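Nitric oxide dioxygenase (Rhodothermus marinus DSM 4252, PDB 6WK3) binds heme b in a globin fold, probably acts as a nitric oxide dioxygenase, and is here an engineered carbene transferase. Local coordinates at residues L13-V18 with R66-P71; E38-T43 with Y95-E100; S84-G89 with A138-V143. The protein carries 1 engineered substitution. One frame throughout, in Å; residues are numbered along the deposited sequence.

Contact 1 of 3, residues L13-V18 with R66-P71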
loop_
_atom_site.group_PDB
_atom_site.type_symbol
_atom_site.label_atom_id
_atom_site.label_comp_id
_atom_site.label_asym_id
_atom_site.label_seq_id
_atom_site.Cartn_x
_atom_site.Cartn_y
_atom_site.Cartn_z
ATOM N N LEU A 13 14.142 -25.412 13.099
ATOM C CA LEU A 13 14.035 -25.891 11.727
ATOM C C LEU A 13 13.870 -24.739 10.741
ATOM O O LEU A 13 14.423 -24.781 9.637
ATOM C CB LEU A 13 12.871 -26.875 11.604
ATOM C CG LEU A 13 13.104 -28.260 12.212
ATOM C CD1 LEU A 13 11.785 -28.954 12.520
ATOM C CD2 LEU A 13 13.955 -29.109 11.291
ATOM N N VAL A 14 13.115 -23.704 11.118
ATOM C CA VAL A 14 12.977 -22.542 10.246
ATOM C C VAL A 14 14.314 -21.827 10.105
ATOM O O VAL A 14 14.685 -21.389 9.008
ATOM C CB VAL A 14 11.883 -21.595 10.771
ATOM C CG1 VAL A 14 12.021 -20.219 10.134
ATOM C CG2 VAL A 14 10.505 -22.170 10.500
ATOM N N ARG A 15 15.055 -21.697 11.207
ATOM C CA ARG A 15 16.377 -21.084 11.152
ATOM C C ARG A 15 17.302 -21.868 10.233
ATOM O O ARG A 15 18.138 -21.285 9.532
ATOM C CB ARG A 15 16.971 -21.008 12.560
ATOM C CG ARG A 15 17.732 -19.732 12.894
ATOM C CD ARG A 15 18.453 -19.858 14.250
ATOM N NE ARG A 15 17.559 -20.311 15.318
ATOM C CZ ARG A 15 17.715 -21.436 16.014
ATOM N NH1 ARG A 15 18.740 -22.242 15.765
ATOM N NH2 ARG A 15 16.844 -21.756 16.963
ATOM N N ALA A 16 17.159 -23.193 10.216
ATOM C CA ALA A 16 18.065 -24.034 9.449
ATOM C C ALA A 16 17.782 -23.980 7.954
ATOM O O ALA A 16 18.677 -24.287 7.160
ATOM C CB ALA A 16 17.990 -25.477 9.951
ATOM N N SER A 17 16.572 -23.592 7.546
ATOM C CA SER A 17 16.272 -23.488 6.126
ATOM C C SER A 17 16.765 -22.190 5.506
ATOM O O SER A 17 16.632 -22.024 4.292
ATOM C CB SER A 17 14.765 -23.638 5.874
ATOM O OG SER A 17 13.992 -22.880 6.785
ATOM N N VAL A 18 17.333 -21.272 6.293
ATOM C CA VAL A 18 17.811 -20.004 5.725
ATOM C C VAL A 18 18.780 -20.232 4.571
ATOM O O VAL A 18 18.635 -19.568 3.531
ATOM C CB VAL A 18 18.378 -19.105 6.831
ATOM C CG1 VAL A 18 19.313 -18.051 6.252
ATOM C CG2 VAL A 18 17.251 -18.423 7.589
ATOM N N ARG A 66 15.330 -15.425 8.975
ATOM C CA ARG A 66 16.516 -14.897 9.641
ATOM C C ARG A 66 16.197 -14.282 10.998
ATOM O O ARG A 66 17.114 -14.027 11.784
ATOM C CB ARG A 66 17.184 -13.833 8.769
ATOM C CG ARG A 66 17.859 -14.332 7.503
ATOM C CD ARG A 66 18.959 -13.364 7.110
ATOM N NE ARG A 66 19.250 -13.362 5.683
ATOM C CZ ARG A 66 20.277 -14.000 5.131
ATOM N NH1 ARG A 66 21.111 -14.702 5.890
ATOM N NH2 ARG A 66 20.471 -13.935 3.821
ATOM N N SER A 67 14.926 -14.013 11.281
ATOM C CA SER A 67 14.533 -13.312 12.492
ATOM C C SER A 67 13.427 -14.067 13.214
ATOM O O SER A 67 12.601 -13.465 13.899
ATOM C CB SER A 67 14.096 -11.884 12.167
ATOM O OG SER A 67 13.428 -11.283 13.264
ATOM N N ILE A 68 13.400 -15.392 13.058
ATOM C CA ILE A 68 12.350 -16.192 13.670
ATOM C C ILE A 68 12.467 -16.213 15.192
ATOM O O ILE A 68 11.471 -16.466 15.878
ATOM C CB ILE A 68 12.365 -17.614 13.070
ATOM C CG1 ILE A 68 11.076 -18.368 13.405
ATOM C CG2 ILE A 68 13.579 -18.391 13.546
ATOM C CD1 ILE A 68 9.824 -17.692 12.907
ATOM N N ASP A 69 13.653 -15.931 15.748
ATOM C CA ASP A 69 13.785 -15.845 17.202
ATOM C C ASP A 69 13.296 -14.510 17.753
ATOM O O ASP A 69 12.886 -14.442 18.918
ATOM C CB ASP A 69 15.238 -16.068 17.629
ATOM C CG ASP A 69 15.726 -17.485 17.352
ATOM O OD1 ASP A 69 14.906 -18.432 17.369
ATOM O OD2 ASP A 69 16.940 -17.647 17.107
ATOM N N ASN A 70 13.339 -13.444 16.955
ATOM C CA ASN A 70 12.839 -12.130 17.361
ATOM C C ASN A 70 11.934 -11.590 16.260
ATOM O O ASN A 70 12.360 -10.779 15.427
ATOM C CB ASN A 70 13.987 -11.167 17.665
ATOM C CG ASN A 70 13.500 -9.802 18.129
ATOM O OD1 ASN A 70 12.305 -9.601 18.369
ATOM N ND2 ASN A 70 14.426 -8.856 18.258
ATOM N N PRO A 71 10.667 -12.010 16.237
ATOM C CA PRO A 71 9.748 -11.478 15.221
ATOM C C PRO A 71 9.472 -9.991 15.368
ATOM O O PRO A 71 9.137 -9.340 14.373
ATOM C CB PRO A 71 8.475 -12.311 15.430
ATOM C CG PRO A 71 8.926 -13.530 16.171
ATOM C CD PRO A 71 10.041 -13.065 17.049
#
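Apolar packing and one weak salt bridge join residues 13-18 to 66-71, burying 301 Å². The apolar part centres on Val-14, whose CG1, anti to the backbone N (chi1 163°), lies 3.9 Å from CG1 of Ile-68. The two side chains cross at about a right angle, and the same Val-14 methyl is equally near the branch carbon CB of Ile-68, so it rests on the fork of the isoleucine.

Val-18 turns both methyls to Arg-66. Its CG1 lies over one face of the guanidinium, 3.8 Å from Arg-66 NH1, while its CG2 sits against Arg-66 N and CG. An alanine in place of Val-18 would remove both methyls and would probably loosen the packing along the arginine, whose NH2 is separately bonded to Gln-22.

The ionic part is slack: Arg-15 NE stands 3.3 Å from Asp-69 OD2 with an N-H...O angle of only 123°, and the guanidinium and carboxylate planes are 46° apart. Asp-69 OD1 has a second positive partner in Arg-11, so the carboxylate is shared between two arginines.

Internal to residues 13-18, Ser-17 OG donates to Val-14 O at 2.8 Å from above the carbonyl plane, and this carbonyl also accepts from Ser-17 N.

The contact thus ties the end of helix 8-16 and the start of helix 18-39 to the end of helix 50-66 and the loop after it. Ala-65 of helix 50-66 touches both valines, and helix 116-145 reaches Val-14 through Ala-125 and Ser-17 through Trp-122.

Contact 2 of 3, residues E38-T43 with Y95-E100. With HEM (protoporphyrin IX containing Fe), chain E.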
loop_
_atom_site.group_PDB
_atom_site.type_symbol
_atom_site.label_atom_id
_atom_site.label_comp_id
_atom_site.label_asym_id
_atom_site.label_seq_id
_atom_site.Cartn_x
_atom_site.Cartn_y
_atom_site.Cartn_z
ATOM N N GLU A 38 -3.608 -20.594 -10.422
ATOM C CA GLU A 38 -4.351 -21.652 -11.091
ATOM C C GLU A 38 -5.335 -22.385 -10.185
ATOM O O GLU A 38 -6.291 -22.978 -10.694
ATOM C CB GLU A 38 -3.380 -22.652 -11.729
ATOM C CG GLU A 38 -2.718 -23.616 -10.777
ATOM C CD GLU A 38 -1.537 -24.345 -11.410
ATOM O OE1 GLU A 38 -0.771 -23.706 -12.166
ATOM O OE2 GLU A 38 -1.373 -25.557 -11.143
ATOM N N ARG A 39 -5.151 -22.355 -8.868
ATOM C CA ARG A 39 -6.085 -23.067 -8.003
ATOM C C ARG A 39 -7.223 -22.191 -7.503
ATOM O O ARG A 39 -8.316 -22.707 -7.236
ATOM C CB ARG A 39 -5.346 -23.673 -6.813
ATOM C CG ARG A 39 -4.411 -24.800 -7.189
ATOM C CD ARG A 39 -3.657 -25.305 -5.975
ATOM N NE ARG A 39 -2.522 -26.139 -6.353
ATOM C CZ ARG A 39 -1.747 -26.781 -5.486
ATOM N NH1 ARG A 39 -1.984 -26.685 -4.183
ATOM N NH2 ARG A 39 -0.739 -27.519 -5.922
ATOM N N TYR A 40 -7.002 -20.886 -7.376
ATOM C CA TYR A 40 -8.007 -19.960 -6.850
ATOM C C TYR A 40 -8.021 -18.713 -7.714
ATOM O O TYR A 40 -7.453 -17.675 -7.353
ATOM C CB TYR A 40 -7.730 -19.631 -5.383
ATOM C CG TYR A 40 -7.609 -20.876 -4.547
ATOM C CD1 TYR A 40 -8.741 -21.572 -4.146
ATOM C CD2 TYR A 40 -6.366 -21.380 -4.189
ATOM C CE1 TYR A 40 -8.640 -22.722 -3.392
ATOM C CE2 TYR A 40 -6.255 -22.532 -3.441
ATOM C CZ TYR A 40 -7.395 -23.198 -3.044
ATOM O OH TYR A 40 -7.292 -24.344 -2.292
ATOM N N PRO A 41 -8.675 -18.781 -8.877
ATOM C CA PRO A 41 -8.653 -17.641 -9.806
ATOM C C PRO A 41 -9.290 -16.377 -9.256
ATOM O O PRO A 41 -8.979 -15.287 -9.749
ATOM C CB PRO A 41 -9.425 -18.170 -11.024
ATOM C CG PRO A 41 -9.319 -19.656 -10.928
ATOM C CD PRO A 41 -9.334 -19.960 -9.462
ATOM N N GLU A 42 -10.172 -16.481 -8.259
ATOM C CA GLU A 42 -10.752 -15.278 -7.672
ATOM C C GLU A 42 -9.679 -14.347 -7.117
ATOM O O GLU A 42 -9.875 -13.126 -7.087
ATOM C CB GLU A 42 -11.745 -15.656 -6.574
ATOM N N THR A 43 -8.533 -14.899 -6.701
ATOM C CA THR A 43 -7.492 -14.110 -6.055
ATOM C C THR A 43 -6.621 -13.330 -7.030
ATOM O O THR A 43 -5.918 -12.411 -6.597
ATOM C CB THR A 43 -6.576 -15.002 -5.213
ATOM O OG1 THR A 43 -5.765 -15.806 -6.082
ATOM C CG2 THR A 43 -7.387 -15.896 -4.284
ATOM N N TYR A 95 -5.942 -16.689 3.775
ATOM C CA TYR A 95 -4.703 -17.189 4.367
ATOM C C TYR A 95 -4.555 -18.705 4.311
ATOM O O TYR A 95 -3.433 -19.170 4.048
ATOM C CB TYR A 95 -4.580 -16.669 5.807
ATOM C CG TYR A 95 -4.162 -15.223 5.837
ATOM C CD1 TYR A 95 -2.821 -14.871 5.765
ATOM C CD2 TYR A 95 -5.107 -14.205 5.882
ATOM C CE1 TYR A 95 -2.431 -13.548 5.766
ATOM C CE2 TYR A 95 -4.726 -12.878 5.886
ATOM C CZ TYR A 95 -3.384 -12.557 5.831
ATOM O OH TYR A 95 -2.986 -11.243 5.832
ATOM N N PRO A 96 -5.591 -19.521 4.537
ATOM C CA PRO A 96 -5.413 -20.965 4.310
ATOM C C PRO A 96 -5.038 -21.303 2.877
ATOM O O PRO A 96 -4.269 -22.248 2.657
ATOM C CB PRO A 96 -6.777 -21.552 4.696
ATOM C CG PRO A 96 -7.339 -20.582 5.659
ATOM C CD PRO A 96 -6.892 -19.233 5.169
ATOM N N LEU A 97 -5.539 -20.547 1.896
ATOM C CA LEU A 97 -5.230 -20.850 0.500
ATOM C C LEU A 97 -3.761 -20.608 0.194
ATOM O O LEU A 97 -3.126 -21.413 -0.500
ATOM C CB LEU A 97 -6.100 -20.012 -0.438
ATOM C CG LEU A 97 -7.538 -19.738 -0.009
ATOM C CD1 LEU A 97 -8.224 -18.837 -1.027
ATOM C CD2 LEU A 97 -8.290 -21.047 0.166
ATOM N N VAL A 98 -3.205 -19.501 0.691
ATOM C CA VAL A 98 -1.810 -19.194 0.405
ATOM C C VAL A 98 -0.886 -20.152 1.144
ATOM O O VAL A 98 0.196 -20.486 0.645
ATOM C CB VAL A 98 -1.511 -17.721 0.739
ATOM C CG1 VAL A 98 -0.010 -17.455 0.758
ATOM C CG2 VAL A 98 -2.190 -16.825 -0.273
ATOM N N TRP A 99 -1.289 -20.640 2.318
ATOM C CA TRP A 99 -0.476 -21.661 2.973
ATOM C C TRP A 99 -0.465 -22.945 2.158
ATOM O O TRP A 99 0.586 -23.570 1.976
ATOM C CB TRP A 99 -0.965 -21.960 4.389
ATOM C CG TRP A 99 -0.402 -23.272 4.825
ATOM C CD1 TRP A 99 -1.093 -24.420 5.096
ATOM C CD2 TRP A 99 0.987 -23.595 4.974
ATOM N NE1 TRP A 99 -0.220 -25.428 5.423
ATOM C CE2 TRP A 99 1.062 -24.948 5.355
ATOM C CE3 TRP A 99 2.174 -22.868 4.825
ATOM C CZ2 TRP A 99 2.276 -25.589 5.588
ATOM C CZ3 TRP A 99 3.375 -23.505 5.066
ATOM C CH2 TRP A 99 3.418 -24.852 5.441
ATOM N N GLU A 100 -1.639 -23.368 1.682
ATOM C CA GLU A 100 -1.727 -24.557 0.840
ATOM C C GLU A 100 -0.754 -24.469 -0.332
ATOM O O GLU A 100 0.022 -25.398 -0.586
ATOM C CB GLU A 100 -3.165 -24.728 0.341
ATOM C CG GLU A 100 -3.371 -25.913 -0.581
ATOM C CD GLU A 100 -4.562 -25.731 -1.506
ATOM O OE1 GLU A 100 -4.408 -25.945 -2.729
ATOM O OE2 GLU A 100 -5.654 -25.373 -1.008
HETATM C CHA HEM E . 1.689 -8.115 -0.695
HETATM C CHB HEM E . 3.738 -11.244 2.415
HETATM C CHC HEM E . -0.566 -13.435 2.740
HETATM C CHD HEM E . -1.910 -11.284 -1.406
HETATM C C1A HEM E . 2.597 -8.717 0.154
HETATM C C2A HEM E . 3.925 -8.241 0.471
HETATM C C3A HEM E . 4.492 -9.102 1.320
HETATM C C4A HEM E . 3.544 -10.161 1.586
HETATM C CMA HEM E . 5.908 -8.991 1.918
HETATM C CAA HEM E . 4.577 -6.959 -0.077
HETATM C CBA HEM E . 4.242 -5.813 0.871
HETATM C CGA HEM E . 5.019 -4.586 0.473
HETATM O O1A HEM E . 4.463 -3.734 -0.260
HETATM O O2A HEM E . 6.199 -4.458 0.889
HETATM C C1B HEM E . 2.737 -12.094 2.832
HETATM C C2B HEM E . 2.823 -13.095 3.877
HETATM C C3B HEM E . 1.629 -13.711 3.956
HETATM C C4B HEM E . 0.751 -13.105 2.975
HETATM C CMB HEM E . 4.104 -13.369 4.692
HETATM C CAB HEM E . 1.165 -14.837 4.912
HETATM C CBB HEM E . 1.759 -15.111 6.074
HETATM C C1C HEM E . -1.307 -13.078 1.631
HETATM C C2C HEM E . -2.621 -13.569 1.292
HETATM C C3C HEM E . -3.000 -13.001 0.144
HETATM C C4C HEM E . -1.946 -12.095 -0.287
HETATM C CMC HEM E . -3.434 -14.594 2.111
HETATM C CAC HEM E . -4.357 -13.284 -0.537
HETATM C CBC HEM E . -4.495 -13.169 -1.857
HETATM C C1D HEM E . -1.135 -10.145 -1.529
HETATM C C2D HEM E . -1.352 -8.995 -2.388
HETATM C C3D HEM E . -0.343 -8.128 -2.184
HETATM C C4D HEM E . 0.537 -8.690 -1.190
HETATM C CMD HEM E . -2.539 -8.829 -3.363
HETATM C CAD HEM E . -0.096 -6.756 -2.850
HETATM C CBD HEM E . -1.066 -5.721 -2.296
HETATM C CGD HEM E . -0.565 -4.322 -2.561
HETATM O O1D HEM E . 0.673 -4.130 -2.705
HETATM O O2D HEM E . -1.415 -3.393 -2.610
HETATM N NA HEM E . 2.401 -9.891 0.854
HETATM N NB HEM E . 1.461 -12.129 2.312
HETATM N NC HEM E . -0.932 -12.184 0.645
HETATM N ND HEM E . 0.024 -9.913 -0.823
HETATM FE FE HEM E . 0.780 -11.100 0.666
#
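Tyr-40, the first residue beyond helix 18-39 to leave helical backbone angles, carries the close-packed part of this contact by laying its ring against Leu-97 of helix 94-110. Leu-97 CD2 stands 4.2 Å from the centroid of the Tyr-40 ring and 21° off its normal, a CH-pi contact over the face but offset toward the rim. On that face Leu-97 CB also comes 3.9 Å from Tyr-40 CE2, so the leucine spans the ring with its stem and both methyls. Packing thins toward Thr-43, whose CG2 is 4.5 Å from Leu-97 CD1. Thr-43 nevertheless holds the turn: its OG1 donates to Tyr-40 O at 2.8 Å, nearly along the C=O axis, and its N bonds to the same oxygen.

The outer side is polar and only partly buried. Glu-100 extends from its helix, CG anti to the backbone N (chi1 178°), and divides its oxygens between two partners. OE1 accepts from Arg-39 NH1 at 2.9 Å through its anti lone pair, with an N-H...O angle of 150° and the two flat groups nearly coplanar. At the ring edge, Tyr-40 OH donates to the syn lone pair of OE2; at 2.3 Å the modelled bond is shorter than a normal hydrogen bond, so its exact length carries little weight.

Further along helix 94-110, Asp-104 is the stronger salt-bridge partner of Arg-39 NH1. On the heme side of the helix, Val-98 CG2 approaches the heme methyl CMC to 3.5 Å.

The chemistry is that of a carboxylate gripped at both oxygens: the arginine and phenol donors would probably favour an ionised Glu-100, though the arginine charge is shared with Asp-104, and their separate anchors fix its rotation.

Contact 3 of 3, residues S84-G89 with A138-V143. With HEM (protoporphyrin IX containing Fe), chain E.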
loop_
_atom_site.group_PDB
_atom_site.type_symbol
_atom_site.label_atom_id
_atom_site.label_comp_id
_atom_site.label_asym_id
_atom_site.label_seq_id
_atom_site.Cartn_x
_atom_site.Cartn_y
_atom_site.Cartn_z
ATOM N N SER A 84 -0.498 -2.993 2.754
ATOM C CA SER A 84 -0.605 -3.511 1.394
ATOM C C SER A 84 -1.798 -4.451 1.261
ATOM O O SER A 84 -2.603 -4.323 0.333
ATOM C CB SER A 84 0.691 -4.218 1.001
ATOM O OG SER A 84 1.789 -3.320 1.025
ATOM N N HIS A 85 -1.940 -5.396 2.191
ATOM C CA HIS A 85 -3.062 -6.331 2.130
ATOM C C HIS A 85 -4.392 -5.600 2.204
ATOM O O HIS A 85 -5.312 -5.879 1.427
ATOM C CB HIS A 85 -2.966 -7.346 3.263
ATOM C CG HIS A 85 -1.903 -8.368 3.057
ATOM N ND1 HIS A 85 -1.512 -9.243 4.048
ATOM C CD2 HIS A 85 -1.145 -8.653 1.976
ATOM C CE1 HIS A 85 -0.556 -10.026 3.582
ATOM N NE2 HIS A 85 -0.318 -9.690 2.327
ATOM N N ALA A 86 -4.522 -4.676 3.155
ATOM C CA ALA A 86 -5.772 -3.943 3.301
ATOM C C ALA A 86 -6.059 -3.108 2.062
ATOM O O ALA A 86 -7.217 -2.961 1.656
ATOM C CB ALA A 86 -5.721 -3.065 4.552
ATOM N N ARG A 87 -5.010 -2.555 1.444
ATOM C CA ARG A 87 -5.185 -1.810 0.202
ATOM C C ARG A 87 -5.792 -2.687 -0.888
ATOM O O ARG A 87 -6.644 -2.230 -1.653
ATOM C CB ARG A 87 -3.845 -1.234 -0.256
ATOM C CG ARG A 87 -3.913 -0.449 -1.556
ATOM C CD ARG A 87 -2.614 0.299 -1.822
ATOM N NE ARG A 87 -1.476 -0.606 -1.954
ATOM C CZ ARG A 87 -0.208 -0.210 -2.041
ATOM N NH1 ARG A 87 0.090 1.083 -2.007
ATOM N NH2 ARG A 87 0.762 -1.105 -2.161
ATOM N N ALA A 88 -5.379 -3.952 -0.967
ATOM C CA ALA A 88 -5.838 -4.839 -2.028
ATOM C C ALA A 88 -7.077 -5.646 -1.661
ATOM O O ALA A 88 -7.624 -6.332 -2.529
ATOM C CB ALA A 88 -4.720 -5.798 -2.439
ATOM N N GLY A 89 -7.536 -5.586 -0.415
ATOM C CA GLY A 89 -8.722 -6.329 -0.036
ATOM C C GLY A 89 -8.472 -7.765 0.351
ATOM O O GLY A 89 -9.378 -8.597 0.229
ATOM N N ALA A 138 -7.956 -6.829 10.012
ATOM C CA ALA A 138 -9.348 -6.667 10.421
ATOM C C ALA A 138 -9.543 -5.377 11.209
ATOM O O ALA A 138 -10.548 -4.677 11.032
ATOM C CB ALA A 138 -9.799 -7.873 11.245
ATOM N N GLN A 139 -8.585 -5.040 12.076
ATOM C CA GLN A 139 -8.664 -3.779 12.803
ATOM C C GLN A 139 -8.605 -2.589 11.852
ATOM O O GLN A 139 -9.351 -1.620 12.018
ATOM C CB GLN A 139 -7.540 -3.693 13.834
ATOM C CG GLN A 139 -7.623 -4.723 14.954
ATOM C CD GLN A 139 -6.539 -4.522 15.995
ATOM O OE1 GLN A 139 -5.357 -4.416 15.663
ATOM N NE2 GLN A 139 -6.938 -4.457 17.260
ATOM N N VAL A 140 -7.728 -2.646 10.847
ATOM C CA VAL A 140 -7.602 -1.536 9.905
ATOM C C VAL A 140 -8.871 -1.397 9.073
ATOM O O VAL A 140 -9.314 -0.281 8.771
ATOM C CB VAL A 140 -6.356 -1.728 9.020
ATOM C CG1 VAL A 140 -6.435 -0.851 7.775
ATOM C CG2 VAL A 140 -5.091 -1.431 9.808
ATOM N N TYR A 141 -9.478 -2.522 8.692
ATOM C CA TYR A 141 -10.750 -2.474 7.978
ATOM C C TYR A 141 -11.822 -1.786 8.819
ATOM O O TYR A 141 -12.558 -0.923 8.325
ATOM C CB TYR A 141 -11.189 -3.889 7.600
ATOM C CG TYR A 141 -10.399 -4.510 6.468
ATOM C CD1 TYR A 141 -9.973 -3.747 5.387
ATOM C CD2 TYR A 141 -10.091 -5.863 6.477
ATOM C CE1 TYR A 141 -9.256 -4.317 4.350
ATOM C CE2 TYR A 141 -9.380 -6.440 5.449
ATOM C CZ TYR A 141 -8.962 -5.666 4.388
ATOM O OH TYR A 141 -8.247 -6.251 3.364
ATOM N N ALA A 142 -11.910 -2.143 10.104
ATOM C CA ALA A 142 -12.959 -1.593 10.957
ATOM C C ALA A 142 -12.818 -0.085 11.130
ATOM O O ALA A 142 -13.826 0.619 11.268
ATOM C CB ALA A 142 -12.940 -2.290 12.316
ATOM N N VAL A 143 -11.587 0.428 11.104
ATOM C CA VAL A 143 -11.358 1.861 11.280
ATOM C C VAL A 143 -11.775 2.640 10.036
ATOM O O VAL A 143 -12.284 3.762 10.133
ATOM C CB VAL A 143 -9.883 2.110 11.637
ATOM C CG1 VAL A 143 -9.630 3.572 11.895
ATOM C CG2 VAL A 143 -9.533 1.318 12.847
HETATM C CHA HEM E . 1.689 -8.115 -0.695
HETATM C CHB HEM E . 3.738 -11.244 2.415
HETATM C CHC HEM E . -0.566 -13.435 2.740
HETATM C CHD HEM E . -1.910 -11.284 -1.406
HETATM C C1A HEM E . 2.597 -8.717 0.154
HETATM C C2A HEM E . 3.925 -8.241 0.471
HETATM C C3A HEM E . 4.492 -9.102 1.320
HETATM C C4A HEM E . 3.544 -10.161 1.586
HETATM C CMA HEM E . 5.908 -8.991 1.918
HETATM C CAA HEM E . 4.577 -6.959 -0.077
HETATM C CBA HEM E . 4.242 -5.813 0.871
HETATM C CGA HEM E . 5.019 -4.586 0.473
HETATM O O1A HEM E . 4.463 -3.734 -0.260
HETATM O O2A HEM E . 6.199 -4.458 0.889
HETATM C C1B HEM E . 2.737 -12.094 2.832
HETATM C C2B HEM E . 2.823 -13.095 3.877
HETATM C C3B HEM E . 1.629 -13.711 3.956
HETATM C C4B HEM E . 0.751 -13.105 2.975
HETATM C CMB HEM E . 4.104 -13.369 4.692
HETATM C CAB HEM E . 1.165 -14.837 4.912
HETATM C CBB HEM E . 1.759 -15.111 6.074
HETATM C C1C HEM E . -1.307 -13.078 1.631
HETATM C C2C HEM E . -2.621 -13.569 1.292
HETATM C C3C HEM E . -3.000 -13.001 0.144
HETATM C C4C HEM E . -1.946 -12.095 -0.287
HETATM C CMC HEM E . -3.434 -14.594 2.111
HETATM C CAC HEM E . -4.357 -13.284 -0.537
HETATM C CBC HEM E . -4.495 -13.169 -1.857
HETATM C C1D HEM E . -1.135 -10.145 -1.529
HETATM C C2D HEM E . -1.352 -8.995 -2.388
HETATM C C3D HEM E . -0.343 -8.128 -2.184
HETATM C C4D HEM E . 0.537 -8.690 -1.190
HETATM C CMD HEM E . -2.539 -8.829 -3.363
HETATM C CAD HEM E . -0.096 -6.756 -2.850
HETATM C CBD HEM E . -1.066 -5.721 -2.296
HETATM C CGD HEM E . -0.565 -4.322 -2.561
HETATM O O1D HEM E . 0.673 -4.130 -2.705
HETATM O O2D HEM E . -1.415 -3.393 -2.610
HETATM N NA HEM E . 2.401 -9.891 0.854
HETATM N NB HEM E . 1.461 -12.129 2.312
HETATM N NC HEM E . -0.932 -12.184 0.645
HETATM N ND HEM E . 0.024 -9.913 -0.823
HETATM FE FE HEM E . 0.780 -11.100 0.666
#
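The imidazole of His-85 meets the heme with its edge, NE2 reaching the iron at 2.4 Å while the nitrogen NB and carbon C1B of the porphyrin lie near the imidazole plane. This is the proximal histidine of the globin fold, here on helix 75-88. The guanidinium of Arg-87 likewise works at its edge. Its NE donates to heme O2D at 2.9 Å. Its NH2 donates to heme O1D at 3.1 Å. The third flat group, the Tyr-141 ring, has Ala-86 O at its edge and near its plane, with Gly-89 CA approaching obliquely.

Between the protein segments the joint is small and buried, 162 Å² in all. The axes of helices 84-88 and 138-143 approach to 10.0 Å and cross at -51°. Ala-86 points its methyl at the other helix, where CB touches Tyr-141 CE1 at 3.8 Å and Val-140 CG1 at 4.0 Å. Tyr-141, with CG anti to its carbonyl carbon (chi1 -73°), then stretches along the end of helix 75-88, so a short residue on one side is matched by a long one on the other.

That helix closes in a Schellman motif with Gly-89, at positive phi, as C-prime residue; any CB there would be jammed against the preceding carbonyl. Behind the iron ligand, His-85 ND1 bonds to Glu-137, a second-shell carboxylate likely to give the imidazole more anionic character. Across the dimer, Arg-87 NH1 bonds Ser-84 OG of the second subunit.

At the tip of Tyr-141, OH bonds to Val-90 O and lies 3.4 Å from both Gly-89 C and Ala-86 CA.

How the contacts relate
Contact 3 is buried although it is the farthest from the chain's centre, beside the heme and the second subunit; contact 2 lies near the surface and contact 1 is partly buried. Between its protein segments contact 3 is apolar packing, with polar groups turned to heme and dimer partner, whereas contacts 1 and 2 each pair apolar packing with an arginine-carboxylate bridge, weak in contact 1 and well formed in contact 2. Contacts 2 and 3 share the heme and touch directly, Tyr-95 OH lying 3.1 Å from His-85 ND1. Contact 1 stands across the chain's centre, 25 Å from contact 2 and 27 Å from contact 3 between centres. Helix 116-145 supplies one side of contact 3 and touches side chains of contacts 1 and 2.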